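Local structure of sulfate transporter 4.1, chloroplastic (Arabidopsis thaliana, 7LHV) at residues G221-I233 with S245-F258. The protein cotransports sulfate with protons across a membrane as a secondary active symporter of the SLC26/SulP family and may influence sulfate assimilation. Numbering follows the deposited sequence.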
loop_
_atom_site.group_PDB
_atom_site.type_symbol
_atom_site.label_atom_id
_atom_site.label_comp_id
_atom_site.label_asym_id
_atom_site.label_seq_id
_atom_site.Cartn_x
_atom_site.Cartn_y
_atom_site.Cartn_z
ATOM N N GLY A 221 -9.297 -20.001 -22.435
ATOM C CA GLY A 221 -9.947 -21.157 -23.031
ATOM C C GLY A 221 -11.301 -20.826 -23.630
ATOM O O GLY A 221 -11.629 -21.264 -24.740
ATOM N N LEU A 222 -12.108 -20.045 -22.908
ATOM C CA LEU A 222 -13.419 -19.674 -23.426
ATOM C C LEU A 222 -13.327 -18.715 -24.604
ATOM O O LEU A 222 -14.263 -18.647 -25.404
ATOM C CB LEU A 222 -14.272 -19.061 -22.318
ATOM C CG LEU A 222 -14.931 -20.068 -21.376
ATOM C CD1 LEU A 222 -15.844 -19.364 -20.399
ATOM C CD2 LEU A 222 -15.697 -21.116 -22.163
ATOM N N SER A 223 -12.233 -17.966 -24.724
ATOM C CA SER A 223 -12.039 -17.143 -25.910
ATOM C C SER A 223 -11.613 -17.988 -27.101
ATOM O O SER A 223 -12.018 -17.715 -28.236
ATOM C CB SER A 223 -11.002 -16.054 -25.634
ATOM O OG SER A 223 -11.492 -15.105 -24.706
ATOM N N GLN A 224 -10.799 -19.015 -26.861
ATOM C CA GLN A 224 -10.298 -19.848 -27.945
ATOM C C GLN A 224 -11.294 -20.904 -28.401
ATOM O O GLN A 224 -11.095 -21.491 -29.468
ATOM C CB GLN A 224 -8.992 -20.524 -27.527
ATOM C CG GLN A 224 -7.852 -19.552 -27.323
ATOM C CD GLN A 224 -7.370 -18.944 -28.619
ATOM O OE1 GLN A 224 -6.662 -19.583 -29.394
ATOM N NE2 GLN A 224 -7.756 -17.698 -28.863
ATOM N N ILE A 225 -12.349 -21.169 -27.627
ATOM C CA ILE A 225 -13.352 -22.137 -28.071
ATOM C C ILE A 225 -14.073 -21.665 -29.332
ATOM O O ILE A 225 -14.726 -22.466 -30.012
ATOM C CB ILE A 225 -14.361 -22.428 -26.937
ATOM C CG1 ILE A 225 -15.215 -23.653 -27.266
ATOM C CG2 ILE A 225 -15.280 -21.249 -26.734
ATOM C CD1 ILE A 225 -14.436 -24.944 -27.324
ATOM N N LYS A 226 -13.965 -20.377 -29.673
ATOM C CA LYS A 226 -14.659 -19.863 -30.850
ATOM C C LYS A 226 -14.135 -20.487 -32.137
ATOM O O LYS A 226 -14.887 -20.625 -33.107
ATOM C CB LYS A 226 -14.543 -18.338 -30.907
ATOM C CG LYS A 226 -13.193 -17.818 -31.356
ATOM C CD LYS A 226 -13.110 -16.313 -31.199
ATOM C CE LYS A 226 -11.726 -15.797 -31.541
ATOM N NZ LYS A 226 -11.583 -14.352 -31.218
ATOM N N TYR A 227 -12.854 -20.860 -32.171
ATOM C CA TYR A 227 -12.323 -21.545 -33.344
ATOM C C TYR A 227 -12.883 -22.956 -33.451
ATOM O O TYR A 227 -13.112 -23.458 -34.557
ATOM C CB TYR A 227 -10.799 -21.571 -33.292
ATOM C CG TYR A 227 -10.169 -20.201 -33.306
ATOM C CD1 TYR A 227 -10.028 -19.495 -34.491
ATOM C CD2 TYR A 227 -9.729 -19.606 -32.134
ATOM C CE1 TYR A 227 -9.457 -18.240 -34.509
ATOM C CE2 TYR A 227 -9.159 -18.351 -32.142
ATOM C CZ TYR A 227 -9.026 -17.672 -33.332
ATOM O OH TYR A 227 -8.457 -16.420 -33.347
ATOM N N PHE A 228 -13.092 -23.617 -32.312
ATOM C CA PHE A 228 -13.751 -24.917 -32.325
ATOM C C PHE A 228 -15.182 -24.793 -32.826
ATOM O O PHE A 228 -15.642 -25.612 -33.628
ATOM C CB PHE A 228 -13.740 -25.531 -30.926
ATOM C CG PHE A 228 -12.417 -26.112 -30.514
ATOM C CD1 PHE A 228 -11.242 -25.719 -31.127
ATOM C CD2 PHE A 228 -12.352 -27.050 -29.501
ATOM C CE1 PHE A 228 -10.035 -26.250 -30.737
ATOM C CE2 PHE A 228 -11.148 -27.586 -29.111
ATOM C CZ PHE A 228 -9.987 -27.184 -29.730
ATOM N N LEU A 229 -15.901 -23.769 -32.359
ATOM C CA LEU A 229 -17.296 -23.598 -32.752
ATOM C C LEU A 229 -17.421 -23.320 -34.242
ATOM O O LEU A 229 -18.319 -23.847 -34.909
ATOM C CB LEU A 229 -17.934 -22.471 -31.942
ATOM C CG LEU A 229 -18.028 -22.690 -30.435
ATOM C CD1 LEU A 229 -18.602 -21.457 -29.764
ATOM C CD2 LEU A 229 -18.870 -23.912 -30.129
ATOM N N GLY A 230 -16.531 -22.495 -34.786
ATOM C CA GLY A 230 -16.540 -22.168 -36.194
ATOM C C GLY A 230 -17.143 -20.828 -36.547
ATOM O O GLY A 230 -17.086 -20.436 -37.718
ATOM N N TYR A 231 -17.718 -20.111 -35.583
ATOM C CA TYR A 231 -18.283 -18.794 -35.830
ATOM C C TYR A 231 -17.695 -17.792 -34.848
ATOM O O TYR A 231 -17.346 -18.137 -33.716
ATOM C CB TYR A 231 -19.816 -18.797 -35.722
ATOM C CG TYR A 231 -20.358 -19.354 -34.424
ATOM C CD1 TYR A 231 -20.544 -18.537 -33.320
ATOM C CD2 TYR A 231 -20.703 -20.691 -34.312
ATOM C CE1 TYR A 231 -21.046 -19.039 -32.137
ATOM C CE2 TYR A 231 -21.207 -21.201 -33.135
ATOM C CZ TYR A 231 -21.375 -20.372 -32.052
ATOM O OH TYR A 231 -21.876 -20.879 -30.875
ATOM N N SER A 232 -17.584 -16.546 -35.299
ATOM C CA SER A 232 -17.026 -15.494 -34.463
ATOM C C SER A 232 -17.947 -15.200 -33.286
ATOM O O SER A 232 -19.171 -15.149 -33.430
ATOM C CB SER A 232 -16.802 -14.225 -35.283
ATOM O OG SER A 232 -16.048 -13.274 -34.551
ATOM N N ILE A 233 -17.350 -15.007 -32.116
ATOM C CA ILE A 233 -18.091 -14.717 -30.901
ATOM C C ILE A 233 -17.720 -13.316 -30.431
ATOM O O ILE A 233 -16.734 -12.727 -30.876
ATOM C CB ILE A 233 -17.828 -15.759 -29.799
ATOM C CG1 ILE A 233 -16.401 -15.617 -29.268
ATOM C CG2 ILE A 233 -18.065 -17.162 -30.329
ATOM C CD1 ILE A 233 -16.100 -16.504 -28.090
ATOM N N SER A 245 -22.744 -14.648 -26.147
ATOM C CA SER A 245 -22.464 -14.652 -27.577
ATOM C C SER A 245 -22.434 -16.066 -28.137
ATOM O O SER A 245 -22.917 -16.310 -29.248
ATOM C CB SER A 245 -21.143 -13.948 -27.851
ATOM O OG SER A 245 -20.087 -14.581 -27.154
ATOM N N ILE A 246 -21.855 -17.009 -27.390
ATOM C CA ILE A 246 -21.814 -18.393 -27.852
ATOM C C ILE A 246 -23.228 -18.941 -28.002
ATOM O O ILE A 246 -23.562 -19.582 -29.008
ATOM C CB ILE A 246 -20.969 -19.251 -26.894
ATOM C CG1 ILE A 246 -19.486 -18.915 -27.050
ATOM C CG2 ILE A 246 -21.212 -20.728 -27.142
ATOM C CD1 ILE A 246 -18.624 -19.429 -25.925
ATOM N N ILE A 247 -24.086 -18.681 -27.013
ATOM C CA ILE A 247 -25.473 -19.133 -27.089
ATOM C C ILE A 247 -26.185 -18.472 -28.263
ATOM O O ILE A 247 -26.952 -19.119 -28.987
ATOM C CB ILE A 247 -26.195 -18.860 -25.758
ATOM C CG1 ILE A 247 -25.592 -19.715 -24.646
ATOM C CG2 ILE A 247 -27.682 -19.140 -25.890
ATOM C CD1 ILE A 247 -25.981 -19.269 -23.260
ATOM N N ALA A 248 -25.945 -17.174 -28.472
ATOM C CA ALA A 248 -26.593 -16.466 -29.569
ATOM C C ALA A 248 -26.187 -17.041 -30.920
ATOM O O ALA A 248 -27.030 -17.219 -31.807
ATOM C CB ALA A 248 -26.259 -14.977 -29.501
ATOM N N GLY A 249 -24.905 -17.338 -31.094
ATOM C CA GLY A 249 -24.408 -17.844 -32.354
ATOM C C GLY A 249 -24.493 -19.338 -32.547
ATOM O O GLY A 249 -24.131 -19.823 -33.624
ATOM N N ALA A 250 -24.962 -20.087 -31.544
ATOM C CA ALA A 250 -25.066 -21.539 -31.664
ATOM C C ALA A 250 -25.776 -22.001 -32.931
ATOM O O ALA A 250 -25.617 -23.161 -33.327
ATOM C CB ALA A 250 -25.786 -22.111 -30.440
ATOM N N ASP A 251 -26.558 -21.133 -33.574
ATOM C CA ASP A 251 -27.194 -21.490 -34.838
ATOM C C ASP A 251 -26.214 -21.556 -36.004
ATOM O O ASP A 251 -26.595 -22.028 -37.079
ATOM C CB ASP A 251 -28.324 -20.505 -35.148
ATOM C CG ASP A 251 -27.832 -19.081 -35.336
ATOM O OD1 ASP A 251 -26.617 -18.835 -35.186
ATOM O OD2 ASP A 251 -28.665 -18.201 -35.629
ATOM N N LYS A 252 -24.975 -21.095 -35.824
ATOM C CA LYS A 252 -23.956 -21.131 -36.868
ATOM C C LYS A 252 -22.877 -22.171 -36.579
ATOM O O LYS A 252 -21.725 -22.008 -36.984
ATOM C CB LYS A 252 -23.323 -19.752 -37.045
ATOM C CG LYS A 252 -24.282 -18.680 -37.519
ATOM C CD LYS A 252 -23.671 -17.297 -37.378
ATOM C CE LYS A 252 -23.786 -16.792 -35.949
ATOM N NZ LYS A 252 -23.177 -15.445 -35.781
ATOM N N PHE A 253 -23.238 -23.244 -35.882
ATOM C CA PHE A 253 -22.269 -24.261 -35.501
ATOM C C PHE A 253 -21.850 -25.097 -36.705
ATOM O O PHE A 253 -22.663 -25.403 -37.583
ATOM C CB PHE A 253 -22.863 -25.156 -34.414
ATOM C CG PHE A 253 -21.889 -26.137 -33.831
ATOM C CD1 PHE A 253 -20.857 -25.708 -33.016
ATOM C CD2 PHE A 253 -22.021 -27.490 -34.081
ATOM C CE1 PHE A 253 -19.966 -26.610 -32.474
ATOM C CE2 PHE A 253 -21.133 -28.396 -33.539
ATOM C CZ PHE A 253 -20.105 -27.956 -32.736
ATOM N N GLN A 254 -20.569 -25.464 -36.745
ATOM C CA GLN A 254 -20.030 -26.350 -37.768
ATOM C C GLN A 254 -19.391 -27.564 -37.109
ATOM O O GLN A 254 -18.710 -27.442 -36.088
ATOM C CB GLN A 254 -18.995 -25.642 -38.649
ATOM C CG GLN A 254 -19.563 -24.596 -39.590
ATOM C CD GLN A 254 -19.721 -23.247 -38.932
ATOM O OE1 GLN A 254 -19.137 -22.986 -37.881
ATOM N NE2 GLN A 254 -20.507 -22.375 -39.550
ATOM N N TRP A 255 -19.612 -28.735 -37.703
ATOM C CA TRP A 255 -19.102 -29.997 -37.175
ATOM C C TRP A 255 -17.618 -30.235 -37.466
ATOM O O TRP A 255 -16.897 -30.681 -36.564
ATOM C CB TRP A 255 -19.929 -31.172 -37.712
ATOM C CG TRP A 255 -21.092 -31.542 -36.842
ATOM C CD1 TRP A 255 -21.517 -30.892 -35.720
ATOM C CD2 TRP A 255 -21.974 -32.659 -37.017
ATOM N NE1 TRP A 255 -22.612 -31.530 -35.190
ATOM C CE2 TRP A 255 -22.913 -32.618 -35.966
ATOM C CE3 TRP A 255 -22.063 -33.687 -37.960
ATOM C CZ2 TRP A 255 -23.926 -33.564 -35.832
ATOM C CZ3 TRP A 255 -23.071 -34.626 -37.826
ATOM C CH2 TRP A 255 -23.988 -34.558 -36.771
ATOM N N PRO A 256 -17.124 -30.000 -38.686
ATOM C CA PRO A 256 -15.719 -30.339 -38.991
ATOM C C PRO A 256 -14.725 -29.628 -38.083
ATOM O O PRO A 256 -13.836 -30.290 -37.525
ATOM C CB PRO A 256 -15.560 -29.909 -40.457
ATOM C CG PRO A 256 -16.912 -30.050 -41.017
ATOM C CD PRO A 256 -17.851 -29.639 -39.920
ATOM N N PRO A 257 -14.793 -28.292 -37.928
ATOM C CA PRO A 257 -13.790 -27.649 -37.062
ATOM C C PRO A 257 -13.875 -28.101 -35.618
ATOM O O PRO A 257 -12.839 -28.263 -34.964
ATOM C CB PRO A 257 -14.097 -26.155 -37.218
ATOM C CG PRO A 257 -15.519 -26.111 -37.531
ATOM C CD PRO A 257 -15.769 -27.296 -38.410
ATOM N N PHE A 258 -15.087 -28.326 -35.103
ATOM C CA PHE A 258 -15.223 -28.780 -33.725
ATOM C C PHE A 258 -14.634 -30.171 -33.541
ATOM O O PHE A 258 -13.940 -30.430 -32.553
ATOM C CB PHE A 258 -16.687 -28.761 -33.297
ATOM C CG PHE A 258 -16.882 -28.904 -31.817
ATOM C CD1 PHE A 258 -16.707 -27.820 -30.976
ATOM C CD2 PHE A 258 -17.233 -30.123 -31.265
ATOM C CE1 PHE A 258 -16.881 -27.946 -29.613
ATOM C CE2 PHE A 258 -17.410 -30.256 -29.903
ATOM C CZ PHE A 258 -17.234 -29.166 -29.076
#
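Y231 packs its ring against G249 and I246, next to the end of helix 206-229. Its CG sits between the backbone N and the carbonyl carbon (chi1 54°), which carries the ring in toward G249. The carbonyl O of G249 lies over one ring face, off-centre, 3.2 Å from Y231 CZ. At the ring's far end Y231 OH donates to I246 O at 2.8 Å, only 15° out of the carbonyl plane. A leucine here would probably leave I246 O without this donor and G249 without the ring against it. Beside the tyrosine, L229 splits its branches: CD1 meets I246 CG2 at 3.8 Å, and CD2 crosses to F253 CE1 at 3.7 Å. I225 CG2 touches I246 CD1, the two side chains crossing at about a right angle. The short helix 239-249 and its two loops connect helix 206-229 to helix 255-277, within the sulfate permease family region. G230, just after helix 206-229, has positive phi. Q254 N gives a weak hydrogen bond to L229 O (3.3 Å), and F258 CD1 rests on F228 CB at 3.7 Å. The looser side holds the exposed G230 and K252. There K252 O comes to 3.1 Å of Y231 CD2, and the aliphatic K252 CB lies alongside Y231 CB. At the L222 end, L222 O approaches I246 CD1 no closer than 4.5 Å.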